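Local coordinates for protein exocyst complex component EXO70 (Saccharomyces cerevisiae, PDB 2B1E) that tethers secretory vesicles to sites of exocytosis as a subunit of the exocyst complex and takes part in assembling that complex, at residues N20-Y25 with L72-Q77; K39-V44 with A84-Y89; V44-D49 with H131-G136. One frame throughout, in Å; residues are numbered along the deposited sequence.

Interaction 1. Residues N20-Y25 with L72-Q77; sequences NEASKY and LTHLEQ
Ala22 and Leu75 mark the closest approach of two helical segments that run in broadly the same direction, their CA atoms 7.2 Å apart. Helix 15-30 supplies the first segment and helix 66-94 the second. The methyl of Ala22 points toward the partner helix and meets the CD2 branch of Leu75, Ala22 CB to Leu75 CD2 being 4.1 Å. Leu75 delivers that branch from the flank of its helix: CG stands opposite the carbonyl carbon (chi1 -74°), and CD2 swings in toward the alanine. Next to it His74 carries its imidazole opposite its backbone N (chi1 -178°) and lays the ring obliquely beside the same methyl, with His74 ND1 4.4 Å from Ala22 CB. The ring is anchored by His74 NE2, which is hydrogen-bonded to Glu26 OE2, just beyond the first segment. Leu75 also packs on Leu48 of helix 38-56, so it belongs to a three-helix apolar seam. No hydrogen bond joins the two segments. The approach at Ala22, whose side chain is a single methyl, rests on van der Waals contact with Leu75 and the imidazole, while the neighbouring His74-Glu26 hydrogen bond adds a polar, directional tie between the same two helices.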
ATOM      1  N   ASN A  20      69.047 -26.849  13.575  1.00 18.07           N
ATOM      2  CA  ASN A  20      69.203 -26.035  14.778  1.00 19.16           C
ATOM      3  C   ASN A  20      68.375 -24.755  14.656  1.00 18.40           C
ATOM      4  O   ASN A  20      67.663 -24.383  15.588  1.00 20.19           O
ATOM      5  CB  ASN A  20      70.677 -25.684  15.004  1.00 21.28           C
ATOM      6  CG  ASN A  20      70.896 -24.923  16.299  1.00 23.03           C
ATOM      7  OD1 ASN A  20      70.559 -25.408  17.380  1.00 27.03           O
ATOM      8  ND2 ASN A  20      71.457 -23.727  16.196  1.00 23.62           N
ATOM      9  N   GLU A  21      68.466 -24.083  13.511  1.00 16.88           N
ATOM     10  CA  GLU A  21      67.698 -22.857  13.282  1.00 17.45           C
ATOM     11  C   GLU A  21      66.205 -23.122  13.415  1.00 16.40           C
ATOM     12  O   GLU A  21      65.485 -22.359  14.053  1.00 16.86           O
ATOM     13  CB  GLU A  21      67.975 -22.293  11.887  1.00 20.80           C
ATOM     14  CG  GLU A  21      69.399 -21.841  11.679  1.00 25.58           C
ATOM     15  CD  GLU A  21      69.730 -20.630  12.516  1.00 29.93           C
ATOM     16  OE1 GLU A  21      69.021 -19.610  12.375  1.00 32.63           O
ATOM     17  OE2 GLU A  21      70.691 -20.697  13.312  1.00 33.65           O
ATOM     18  N   ALA A  22      65.735 -24.199  12.796  1.00 12.98           N
ATOM     19  CA  ALA A  22      64.321 -24.541  12.877  1.00 14.66           C
ATOM     20  C   ALA A  22      63.903 -24.778  14.324  1.00 15.98           C
ATOM     21  O   ALA A  22      62.804 -24.380  14.725  1.00 15.98           O
ATOM     22  CB  ALA A  22      64.029 -25.773  12.049  1.00 15.26           C
ATOM     23  N   SER A  23      64.775 -25.425  15.100  1.00 17.13           N
ATOM     24  CA  SER A  23      64.499 -25.718  16.508  1.00 17.34           C
ATOM     25  C   SER A  23      64.307 -24.433  17.294  1.00 16.46           C
ATOM     26  O   SER A  23      63.435 -24.342  18.169  1.00 16.25           O
ATOM     27  CB  SER A  23      65.642 -26.519  17.135  1.00 20.33           C
ATOM     28  OG  SER A  23      65.629 -27.870  16.707  1.00 24.26           O
ATOM     29  N   LYS A  24      65.122 -23.436  16.978  1.00 15.57           N
ATOM     30  CA  LYS A  24      65.021 -22.158  17.656  1.00 16.62           C
ATOM     31  C   LYS A  24      63.707 -21.475  17.292  1.00 16.97           C
ATOM     32  O   LYS A  24      63.064 -20.852  18.141  1.00 14.29           O
ATOM     33  CB  LYS A  24      66.224 -21.275  17.301  1.00 19.65           C
ATOM     34  CG  LYS A  24      67.552 -21.856  17.814  1.00 23.59           C
ATOM     35  CD  LYS A  24      68.705 -20.863  17.727  1.00 26.43           C
ATOM     36  CE  LYS A  24      69.115 -20.602  16.283  1.00 27.74           C
ATOM     37  NZ  LYS A  24      70.210 -19.594  16.171  1.00 28.00           N
ATOM     38  N   TYR A  25      63.287 -21.608  16.036  1.00 16.55           N
ATOM     39  CA  TYR A  25      62.044 -20.981  15.617  1.00 15.44           C
ATOM     40  C   TYR A  25      60.856 -21.657  16.287  1.00 14.24           C
ATOM     41  O   TYR A  25      59.858 -21.001  16.606  1.00 12.20           O
ATOM     42  CB  TYR A  25      61.877 -21.039  14.092  1.00 17.20           C
ATOM     43  CG  TYR A  25      62.867 -20.185  13.338  1.00 18.62           C
ATOM     44  CD1 TYR A  25      63.116 -18.872  13.723  1.00 19.29           C
ATOM     45  CD2 TYR A  25      63.557 -20.694  12.240  1.00 18.69           C
ATOM     46  CE1 TYR A  25      64.036 -18.079  13.037  1.00 21.30           C
ATOM     47  CE2 TYR A  25      64.480 -19.909  11.539  1.00 22.11           C
ATOM     48  CZ  TYR A  25      64.714 -18.606  11.945  1.00 21.28           C
ATOM     49  OH  TYR A  25      65.629 -17.836  11.267  1.00 23.09           O
ATOM     50  N   LEU A  72      62.768 -32.138   6.629  1.00 11.82           N
ATOM     51  CA  LEU A  72      61.665 -31.851   5.718  1.00 10.76           C
ATOM     52  C   LEU A  72      60.327 -32.054   6.440  1.00 11.06           C
ATOM     53  O   LEU A  72      59.430 -31.211   6.368  1.00  8.47           O
ATOM     54  CB  LEU A  72      61.703 -32.766   4.482  1.00 12.62           C
ATOM     55  CG  LEU A  72      62.831 -32.595   3.459  1.00 14.10           C
ATOM     56  CD1 LEU A  72      62.599 -33.566   2.284  1.00 14.54           C
ATOM     57  CD2 LEU A  72      62.873 -31.164   2.967  1.00 11.95           C
ATOM     58  N   THR A  73      60.189 -33.174   7.133  1.00 10.78           N
ATOM     59  CA  THR A  73      58.939 -33.459   7.839  1.00 12.65           C
ATOM     60  C   THR A  73      58.737 -32.502   9.015  1.00 11.42           C
ATOM     61  O   THR A  73      57.624 -32.050   9.267  1.00 10.33           O
ATOM     62  CB  THR A  73      58.906 -34.919   8.346  1.00 14.71           C
ATOM     63  OG1 THR A  73      59.015 -35.809   7.226  1.00 13.43           O
ATOM     64  CG2 THR A  73      57.601 -35.209   9.075  1.00 15.35           C
ATOM     65  N   HIS A  74      59.819 -32.185   9.719  1.00 12.28           N
ATOM     66  CA  HIS A  74      59.734 -31.283  10.859  1.00 12.16           C
ATOM     67  C   HIS A  74      59.239 -29.907  10.413  1.00 10.65           C
ATOM     68  O   HIS A  74      58.314 -29.357  10.998  1.00 10.87           O
ATOM     69  CB  HIS A  74      61.097 -31.154  11.540  1.00 13.94           C
ATOM     70  CG  HIS A  74      61.075 -30.278  12.754  1.00 14.47           C
ATOM     71  ND1 HIS A  74      62.180 -29.582  13.188  1.00 16.04           N
ATOM     72  CD2 HIS A  74      60.075 -29.972  13.613  1.00 16.37           C
ATOM     73  CE1 HIS A  74      61.861 -28.877  14.261  1.00 19.69           C
ATOM     74  NE2 HIS A  74      60.589 -29.096  14.540  1.00 17.94           N
ATOM     75  N   LEU A  75      59.856 -29.350   9.375  1.00  9.05           N
ATOM     76  CA  LEU A  75      59.441 -28.051   8.862  1.00  9.52           C
ATOM     77  C   LEU A  75      57.983 -28.113   8.393  1.00 10.50           C
ATOM     78  O   LEU A  75      57.172 -27.264   8.744  1.00  8.21           O
ATOM     79  CB  LEU A  75      60.345 -27.622   7.696  1.00  9.82           C
ATOM     80  CG  LEU A  75      61.758 -27.163   8.075  1.00 13.69           C
ATOM     81  CD1 LEU A  75      62.633 -27.094   6.831  1.00 14.20           C
ATOM     82  CD2 LEU A  75      61.681 -25.788   8.745  1.00 15.83           C
ATOM     83  N   GLU A  76      57.647 -29.134   7.613  1.00  8.89           N
ATOM     84  CA  GLU A  76      56.283 -29.255   7.112  1.00 10.26           C
ATOM     85  C   GLU A  76      55.257 -29.299   8.257  1.00  8.83           C
ATOM     86  O   GLU A  76      54.267 -28.565   8.232  1.00  7.17           O
ATOM     87  CB  GLU A  76      56.152 -30.505   6.230  1.00 15.80           C
ATOM     88  CG  GLU A  76      57.043 -30.486   4.976  1.00 19.34           C
ATOM     89  CD  GLU A  76      57.044 -31.819   4.222  1.00 22.83           C
ATOM     90  OE1 GLU A  76      56.670 -32.856   4.818  1.00 19.79           O
ATOM     91  OE2 GLU A  76      57.433 -31.830   3.032  1.00 25.21           O
ATOM     92  N   GLN A  77      55.503 -30.128   9.273  1.00  7.04           N
ATOM     93  CA  GLN A  77      54.551 -30.235  10.382  1.00  8.59           C
ATOM     94  C   GLN A  77      54.487 -29.019  11.298  1.00  8.13           C
ATOM     95  O   GLN A  77      53.402 -28.642  11.736  1.00  9.29           O
ATOM     96  CB  GLN A  77      54.806 -31.502  11.205  1.00  9.08           C
ATOM     97  CG  GLN A  77      54.515 -32.803  10.437  1.00  9.37           C
ATOM     98  CD  GLN A  77      53.110 -32.851   9.872  1.00 11.81           C
ATOM     99  OE1 GLN A  77      52.155 -32.443  10.525  1.00 10.63           O
ATOM    100  NE2 GLN A  77      52.977 -33.353   8.652  1.00 10.24           N
TER

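Interaction 2. Residues K39-V44 with A84-Y89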
ATOM      1  N   LYS A  39      52.303 -10.271  13.968  1.00 11.04           N
ATOM      2  CA  LYS A  39      53.113 -10.052  12.775  1.00 14.04           C
ATOM      3  C   LYS A  39      54.439 -10.820  12.864  1.00 14.90           C
ATOM      4  O   LYS A  39      54.871 -11.443  11.888  1.00 10.80           O
ATOM      5  CB  LYS A  39      53.360  -8.554  12.579  1.00 15.58           C
ATOM      6  CG  LYS A  39      52.073  -7.750  12.360  1.00 19.33           C
ATOM      7  CD  LYS A  39      52.362  -6.285  12.046  1.00 23.09           C
ATOM      8  CE  LYS A  39      53.049  -5.565  13.203  1.00 25.32           C
ATOM      9  NZ  LYS A  39      52.158  -5.312  14.382  1.00 24.30           N
ATOM     10  N   GLN A  40      55.063 -10.800  14.043  1.00 12.34           N
ATOM     11  CA  GLN A  40      56.334 -11.499  14.267  1.00 12.45           C
ATOM     12  C   GLN A  40      56.140 -13.005  14.132  1.00 10.85           C
ATOM     13  O   GLN A  40      57.018 -13.725  13.630  1.00  5.87           O
ATOM     14  CB  GLN A  40      56.882 -11.206  15.675  1.00 14.61           C
ATOM     15  CG  GLN A  40      57.359  -9.782  15.915  1.00 19.58           C
ATOM     16  CD  GLN A  40      56.250  -8.760  15.797  1.00 22.72           C
ATOM     17  OE1 GLN A  40      55.152  -8.947  16.330  1.00 23.47           O
ATOM     18  NE2 GLN A  40      56.531  -7.663  15.096  1.00 27.16           N
ATOM     19  N   TYR A  41      54.987 -13.471  14.604  1.00  9.85           N
ATOM     20  CA  TYR A  41      54.635 -14.883  14.551  1.00 10.17           C
ATOM     21  C   TYR A  41      54.525 -15.333  13.089  1.00  8.81           C
ATOM     22  O   TYR A  41      55.153 -16.313  12.696  1.00 10.12           O
ATOM     23  CB  TYR A  41      53.308 -15.125  15.301  1.00 10.10           C
ATOM     24  CG  TYR A  41      52.917 -16.585  15.476  1.00 11.71           C
ATOM     25  CD1 TYR A  41      53.188 -17.273  16.667  1.00 10.85           C
ATOM     26  CD2 TYR A  41      52.258 -17.273  14.458  1.00 11.16           C
ATOM     27  CE1 TYR A  41      52.805 -18.607  16.835  1.00 11.57           C
ATOM     28  CE2 TYR A  41      51.876 -18.600  14.611  1.00 10.43           C
ATOM     29  CZ  TYR A  41      52.150 -19.262  15.798  1.00 12.95           C
ATOM     30  OH  TYR A  41      51.772 -20.579  15.932  1.00 11.58           O
ATOM     31  N   THR A  42      53.744 -14.631  12.274  1.00  9.63           N
ATOM     32  CA  THR A  42      53.631 -15.042  10.877  1.00 10.64           C
ATOM     33  C   THR A  42      54.970 -14.913  10.168  1.00 12.82           C
ATOM     34  O   THR A  42      55.231 -15.621   9.190  1.00 10.90           O
ATOM     35  CB  THR A  42      52.594 -14.226  10.091  1.00  9.48           C
ATOM     36  OG1 THR A  42      52.932 -12.837  10.139  1.00 10.57           O
ATOM     37  CG2 THR A  42      51.194 -14.451  10.654  1.00 10.49           C
ATOM     38  N   GLN A  43      55.818 -14.012  10.656  1.00 11.35           N
ATOM     39  CA  GLN A  43      57.128 -13.830  10.047  1.00 13.09           C
ATOM     40  C   GLN A  43      57.990 -15.067  10.289  1.00 11.20           C
ATOM     41  O   GLN A  43      58.755 -15.490   9.416  1.00 10.65           O
ATOM     42  CB  GLN A  43      57.822 -12.591  10.617  1.00 16.29           C
ATOM     43  CG  GLN A  43      59.051 -12.198   9.830  1.00 20.75           C
ATOM     44  CD  GLN A  43      58.752 -12.065   8.345  1.00 25.41           C
ATOM     45  OE1 GLN A  43      57.849 -11.317   7.938  1.00 27.44           O
ATOM     46  NE2 GLN A  43      59.505 -12.794   7.525  1.00 30.57           N
ATOM     47  N   VAL A  44      57.883 -15.650  11.478  1.00 10.85           N
ATOM     48  CA  VAL A  44      58.654 -16.854  11.764  1.00  9.69           C
ATOM     49  C   VAL A  44      58.138 -18.017  10.914  1.00  9.97           C
ATOM     50  O   VAL A  44      58.919 -18.817  10.394  1.00  9.14           O
ATOM     51  CB  VAL A  44      58.587 -17.226  13.251  1.00 11.13           C
ATOM     52  CG1 VAL A  44      59.175 -18.620  13.461  1.00 10.62           C
ATOM     53  CG2 VAL A  44      59.369 -16.202  14.069  1.00 10.38           C
ATOM     54  N   ALA A  84      47.477 -23.767  11.966  1.00 14.23           N
ATOM     55  CA  ALA A  84      46.229 -24.191  12.591  1.00 14.07           C
ATOM     56  C   ALA A  84      45.945 -23.242  13.762  1.00 14.41           C
ATOM     57  O   ALA A  84      44.797 -22.913  14.046  1.00 15.59           O
ATOM     58  CB  ALA A  84      46.344 -25.641  13.078  1.00 15.07           C
ATOM     59  N   GLN A  85      47.003 -22.791  14.423  1.00 12.85           N
ATOM     60  CA  GLN A  85      46.868 -21.864  15.543  1.00 13.75           C
ATOM     61  C   GLN A  85      46.373 -20.503  15.053  1.00 12.91           C
ATOM     62  O   GLN A  85      45.611 -19.815  15.746  1.00 11.80           O
ATOM     63  CB  GLN A  85      48.215 -21.720  16.259  1.00 15.60           C
ATOM     64  CG  GLN A  85      48.242 -20.674  17.362  1.00 18.92           C
ATOM     65  CD  GLN A  85      47.161 -20.873  18.406  1.00 22.35           C
ATOM     66  OE1 GLN A  85      46.973 -21.981  18.926  1.00 25.79           O
ATOM     67  NE2 GLN A  85      46.445 -19.799  18.728  1.00 20.12           N
ATOM     68  N   LEU A  86      46.815 -20.120  13.855  1.00 11.10           N
ATOM     69  CA  LEU A  86      46.397 -18.865  13.251  1.00  9.54           C
ATOM     70  C   LEU A  86      44.900 -18.895  12.982  1.00 11.15           C
ATOM     71  O   LEU A  86      44.216 -17.885  13.131  1.00 10.07           O
ATOM     72  CB  LEU A  86      47.166 -18.620  11.950  1.00 10.47           C
ATOM     73  CG  LEU A  86      48.604 -18.148  12.189  1.00  7.48           C
ATOM     74  CD1 LEU A  86      49.369 -18.163  10.879  1.00  9.46           C
ATOM     75  CD2 LEU A  86      48.588 -16.752  12.796  1.00  8.06           C
ATOM     76  N   ARG A  87      44.393 -20.060  12.590  1.00 11.75           N
ATOM     77  CA  ARG A  87      42.972 -20.203  12.325  1.00 11.75           C
ATOM     78  C   ARG A  87      42.174 -20.134  13.619  1.00 11.05           C
ATOM     79  O   ARG A  87      41.134 -19.491  13.667  1.00 10.21           O
ATOM     80  CB  ARG A  87      42.682 -21.525  11.618  1.00 11.97           C
ATOM     81  CG  ARG A  87      43.226 -21.588  10.208  1.00 15.69           C
ATOM     82  CD  ARG A  87      42.797 -22.865   9.493  1.00 17.21           C
ATOM     83  NE  ARG A  87      43.687 -23.105   8.367  1.00 20.46           N
ATOM     84  CZ  ARG A  87      44.748 -23.904   8.412  1.00 22.29           C
ATOM     85  NH1 ARG A  87      45.045 -24.563   9.526  1.00 23.05           N
ATOM     86  NH2 ARG A  87      45.533 -24.016   7.348  1.00 26.14           N
ATOM     87  N   VAL A  88      42.651 -20.820  14.655  1.00 11.58           N
ATOM     88  CA  VAL A  88      41.979 -20.802  15.957  1.00 13.17           C
ATOM     89  C   VAL A  88      41.879 -19.355  16.451  1.00 12.12           C
ATOM     90  O   VAL A  88      40.831 -18.893  16.918  1.00 12.68           O
ATOM     91  CB  VAL A  88      42.782 -21.626  17.020  1.00 11.08           C
ATOM     92  CG1 VAL A  88      42.179 -21.412  18.409  1.00 10.94           C
ATOM     93  CG2 VAL A  88      42.756 -23.099  16.662  1.00 11.22           C
ATOM     94  N   TYR A  89      42.989 -18.646  16.338  1.00 12.78           N
ATOM     95  CA  TYR A  89      43.078 -17.254  16.767  1.00 13.12           C
ATOM     96  C   TYR A  89      42.123 -16.368  15.960  1.00 13.08           C
ATOM     97  O   TYR A  89      41.481 -15.466  16.506  1.00  9.53           O
ATOM     98  CB  TYR A  89      44.516 -16.761  16.582  1.00 11.79           C
ATOM     99  CG  TYR A  89      44.851 -15.499  17.341  1.00 12.52           C
ATOM    100  CD1 TYR A  89      45.187 -15.547  18.690  1.00 11.19           C
ATOM    101  CD2 TYR A  89      44.869 -14.262  16.698  1.00 11.01           C
ATOM    102  CE1 TYR A  89      45.543 -14.393  19.386  1.00 12.91           C
ATOM    103  CE2 TYR A  89      45.220 -13.111  17.374  1.00 12.54           C
ATOM    104  CZ  TYR A  89      45.561 -13.182  18.721  1.00 14.02           C
ATOM    105  OH  TYR A  89      45.948 -12.049  19.382  1.00 12.26           O
TER
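Tyr41 is the first residue of segment 39-44 to reach helix 66-94. Its CG lies opposite the backbone N (chi1 -172°), which carries the ring toward that helix. The phenol oxygen rests on the aliphatic stem of Gln85, with Tyr41 OH 3.7 Å from Gln85 CB, and the two side chains meet nearly at right angles, ring and amide planes 76° apart. Along one side of the ring Leu86 slides past in the opposite sense, Tyr41 CD2 lying 4.1 Å from Leu86 CD2. Next in sequence, Thr42 directs its methyl at both branches of the same leucine; Thr42 CG2 is 4.1 Å from Leu86 CD2. Its hydroxyl turns back to the helix, donating to the carbonyl of the preceding turn (Thr42 OG1 to Lys39 O, 3.0 Å), which Gln43 N also reaches from the same face. Thr42 OG1 is further bonded to Trp125 NE1 of helix 117-132, so the polar atom is satisfied inside the buried contact. Ile33 and Phe130 also pack on Leu86. The local axes approach to 11.9 Å at 155°, the nearly antiparallel packing of consecutive helices in an up-and-down helical bundle, as in the rod-like exocyst subunits.

Interaction 3. Residues V44-D49 with H131-G136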
ATOM      1  N   VAL A  44      57.883 -15.650  11.478  1.00 10.85           N
ATOM      2  CA  VAL A  44      58.654 -16.854  11.764  1.00  9.69           C
ATOM      3  C   VAL A  44      58.138 -18.017  10.914  1.00  9.97           C
ATOM      4  O   VAL A  44      58.919 -18.817  10.394  1.00  9.14           O
ATOM      5  CB  VAL A  44      58.587 -17.226  13.251  1.00 11.13           C
ATOM      6  CG1 VAL A  44      59.175 -18.620  13.461  1.00 10.62           C
ATOM      7  CG2 VAL A  44      59.369 -16.202  14.069  1.00 10.38           C
ATOM      8  N   VAL A  45      56.822 -18.118  10.758  1.00 10.61           N
ATOM      9  CA  VAL A  45      56.281 -19.189   9.933  1.00 10.10           C
ATOM     10  C   VAL A  45      56.796 -18.993   8.493  1.00  9.92           C
ATOM     11  O   VAL A  45      57.114 -19.962   7.809  1.00  9.73           O
ATOM     12  CB  VAL A  45      54.743 -19.190   9.964  1.00  8.51           C
ATOM     13  CG1 VAL A  45      54.204 -20.324   9.106  1.00 12.67           C
ATOM     14  CG2 VAL A  45      54.256 -19.373  11.417  1.00 10.88           C
ATOM     15  N   HIS A  46      56.888 -17.745   8.035  1.00 11.01           N
ATOM     16  CA  HIS A  46      57.392 -17.489   6.678  1.00 11.41           C
ATOM     17  C   HIS A  46      58.840 -18.000   6.561  1.00 12.66           C
ATOM     18  O   HIS A  46      59.220 -18.573   5.538  1.00 11.80           O
ATOM     19  CB  HIS A  46      57.367 -15.985   6.327  1.00 12.77           C
ATOM     20  CG  HIS A  46      56.000 -15.431   6.052  1.00 10.17           C
ATOM     21  ND1 HIS A  46      55.061 -16.099   5.297  1.00 10.24           N
ATOM     22  CD2 HIS A  46      55.429 -14.251   6.399  1.00 10.29           C
ATOM     23  CE1 HIS A  46      53.972 -15.357   5.193  1.00 11.48           C
ATOM     24  NE2 HIS A  46      54.169 -14.230   5.853  1.00  9.25           N
ATOM     25  N   LYS A  47      59.647 -17.779   7.596  1.00 12.40           N
ATOM     26  CA  LYS A  47      61.036 -18.242   7.580  1.00 14.97           C
ATOM     27  C   LYS A  47      61.085 -19.752   7.364  1.00 13.42           C
ATOM     28  O   LYS A  47      61.887 -20.250   6.584  1.00 11.04           O
ATOM     29  CB  LYS A  47      61.744 -17.908   8.899  1.00 17.19           C
ATOM     30  CG  LYS A  47      62.157 -16.449   9.071  1.00 24.09           C
ATOM     31  CD  LYS A  47      63.501 -16.181   8.414  1.00 29.47           C
ATOM     32  CE  LYS A  47      63.976 -14.756   8.667  1.00 32.00           C
ATOM     33  NZ  LYS A  47      65.332 -14.523   8.085  1.00 33.98           N
ATOM     34  N   LEU A  48      60.223 -20.479   8.069  1.00 12.43           N
ATOM     35  CA  LEU A  48      60.185 -21.937   7.954  1.00 11.90           C
ATOM     36  C   LEU A  48      59.760 -22.365   6.556  1.00 11.82           C
ATOM     37  O   LEU A  48      60.332 -23.288   5.964  1.00 10.43           O
ATOM     38  CB  LEU A  48      59.215 -22.509   8.984  1.00 13.02           C
ATOM     39  CG  LEU A  48      59.583 -22.276  10.452  1.00 12.62           C
ATOM     40  CD1 LEU A  48      58.388 -22.625  11.327  1.00 16.76           C
ATOM     41  CD2 LEU A  48      60.800 -23.105  10.836  1.00 15.59           C
ATOM     42  N   ASP A  49      58.736 -21.688   6.049  1.00 11.89           N
ATOM     43  CA  ASP A  49      58.191 -21.953   4.735  1.00 13.64           C
ATOM     44  C   ASP A  49      59.271 -21.748   3.678  1.00 14.31           C
ATOM     45  O   ASP A  49      59.483 -22.605   2.812  1.00  9.18           O
ATOM     46  CB  ASP A  49      57.018 -21.007   4.475  1.00 17.71           C
ATOM     47  CG  ASP A  49      55.852 -21.700   3.814  1.00 20.05           C
ATOM     48  OD1 ASP A  49      56.025 -22.862   3.388  1.00 21.18           O
ATOM     49  OD2 ASP A  49      54.767 -21.085   3.717  1.00 23.93           O
ATOM     50  N   HIS A 131      45.831 -15.730   2.153  1.00 16.36           N
ATOM     51  CA  HIS A 131      45.646 -15.467   0.731  1.00 19.88           C
ATOM     52  C   HIS A 131      47.039 -15.553   0.123  1.00 21.34           C
ATOM     53  O   HIS A 131      47.206 -15.963  -1.019  1.00 21.36           O
ATOM     54  CB  HIS A 131      45.031 -14.083   0.507  1.00 20.35           C
ATOM     55  CG  HIS A 131      43.536 -14.075   0.606  1.00 25.55           C
ATOM     56  ND1 HIS A 131      42.721 -14.427  -0.450  1.00 27.37           N
ATOM     57  CD2 HIS A 131      42.712 -13.841   1.656  1.00 25.67           C
ATOM     58  CE1 HIS A 131      41.461 -14.411  -0.053  1.00 28.45           C
ATOM     59  NE2 HIS A 131      41.428 -14.061   1.221  1.00 28.85           N
ATOM     60  N   GLY A 132      48.044 -15.191   0.914  1.00 22.15           N
ATOM     61  CA  GLY A 132      49.413 -15.250   0.437  1.00 23.77           C
ATOM     62  C   GLY A 132      49.966 -16.662   0.340  1.00 25.35           C
ATOM     63  O   GLY A 132      50.936 -16.909  -0.391  1.00 25.89           O
ATOM     64  N   ASN A 133      49.356 -17.595   1.066  1.00 24.37           N
ATOM     65  CA  ASN A 133      49.806 -18.985   1.065  1.00 23.75           C
ATOM     66  C   ASN A 133      48.844 -19.977   0.426  1.00 22.55           C
ATOM     67  O   ASN A 133      48.654 -21.086   0.935  1.00 22.80           O
ATOM     68  CB  ASN A 133      50.119 -19.442   2.489  1.00 25.38           C
ATOM     69  CG  ASN A 133      51.477 -18.978   2.953  1.00 28.29           C
ATOM     70  OD1 ASN A 133      52.506 -19.401   2.416  1.00 27.19           O
ATOM     71  ND2 ASN A 133      51.495 -18.095   3.950  1.00 27.38           N
ATOM     72  N   SER A 134      48.233 -19.576  -0.680  1.00 21.87           N
ATOM     73  CA  SER A 134      47.316 -20.452  -1.406  1.00 25.13           C
ATOM     74  C   SER A 134      46.187 -21.029  -0.568  1.00 24.35           C
ATOM     75  O   SER A 134      45.759 -22.157  -0.797  1.00 25.57           O
ATOM     76  CB  SER A 134      48.096 -21.604  -2.043  1.00 24.51           C
ATOM     77  OG  SER A 134      49.089 -21.098  -2.920  1.00 23.55           O
ATOM     78  N   GLU A 135      45.708 -20.270   0.406  1.00 22.61           N
ATOM     79  CA  GLU A 135      44.603 -20.738   1.221  1.00 22.25           C
ATOM     80  C   GLU A 135      43.537 -19.666   1.291  1.00 20.81           C
ATOM     81  O   GLU A 135      42.770 -19.590   2.249  1.00 22.20           O
ATOM     82  CB  GLU A 135      45.084 -21.133   2.621  1.00 23.69           C
ATOM     83  CG  GLU A 135      45.736 -22.503   2.650  1.00 26.78           C
ATOM     84  CD  GLU A 135      45.944 -23.024   4.053  1.00 29.61           C
ATOM     85  OE1 GLU A 135      45.016 -22.900   4.884  1.00 30.04           O
ATOM     86  OE2 GLU A 135      47.033 -23.571   4.324  1.00 33.78           O
ATOM     87  N   GLY A 136      43.493 -18.839   0.255  1.00 20.19           N
ATOM     88  CA  GLY A 136      42.510 -17.776   0.204  1.00 19.77           C
ATOM     89  C   GLY A 136      41.069 -18.242   0.379  1.00 20.46           C
ATOM     90  O   GLY A 136      40.343 -17.698   1.212  1.00 19.31           O
TER
HETATM   91  O   HOH W   1      54.180 -18.777   5.170  1.00 22.23           O
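His46 and Asn133 bring the two backbones nearest, yet their CA atoms are still 9.6 Å apart, where helix 38-56 faces the turn that follows helix 117-132. The gap is bridged by side chains and one water. Asn133 holds its CG opposite the carbonyl carbon (chi1 -80°), which aims its amide at the helix. Its nitrogen comes to the edge of the imidazole, near the ring plane, with Asn133 ND2 3.9 Å from His46 CE1; ring and amide planes differ by 32°. From the next turn of the helix Asp49 approaches the same amide from the opposite direction, carboxylate and amide planes 32° apart. Asp49 OD2 and Asn133 OD1 stand 3.1 Å apart, but both are acceptors, and the pair is no hydrogen bond. The water links all three residues. It is hydrogen-bonded to His46 ND1 at 2.8 Å. It donates to Asp49 OD2, also at 2.8 Å. From Asn133 ND2 it accepts a weak bond of 3.0 Å. The bond to Asp49 OD2 would be expected to offset part of the repulsion between the two oxygens. Asn133 ND2 also bonds to Tyr129 O, one helical turn back, which supports the orientation of the amide and ties it to the last turn of helix 117-132. Beyond Asn133 the chain reverses through Ser134, whose backbone adopts left-handed helical torsions, and Glu135 takes the N-cap position of helix 136-155; there Gly136 CA rests on one face of the His131 ring. Around this surface contact, the rings of His46 and Tyr129 meet, while Val45 packs on Tyr129 and on Ser82 of helix 66-94. Glu135 forms a salt bridge with Arg87. Leu48 packs on helices 15-30 and 66-94, so helix 38-56 lies against both and against the turn.

In the fold
From the N terminus, the first members of the contacts come in order, 20-25, 39-44 and 44-49, before any partner appears; 72-77, 84-89 and 131-136 then follow in the same order, so all three loops cross and none nests. Interaction 1 closes helix 15-30 onto helix 66-94, interaction 2 closes helix 38-56 onto the same helix farther along, and interaction 3, the longest loop, brings in the turn between helices 117-132 and 136-155. Val44 is shared by interactions 2 and 3 and packs on Tyr25 of interaction 1. Tyr25 also lies against Lys47 and Leu48, joining interactions 1 and 3, making one continuous N-terminal helical assembly.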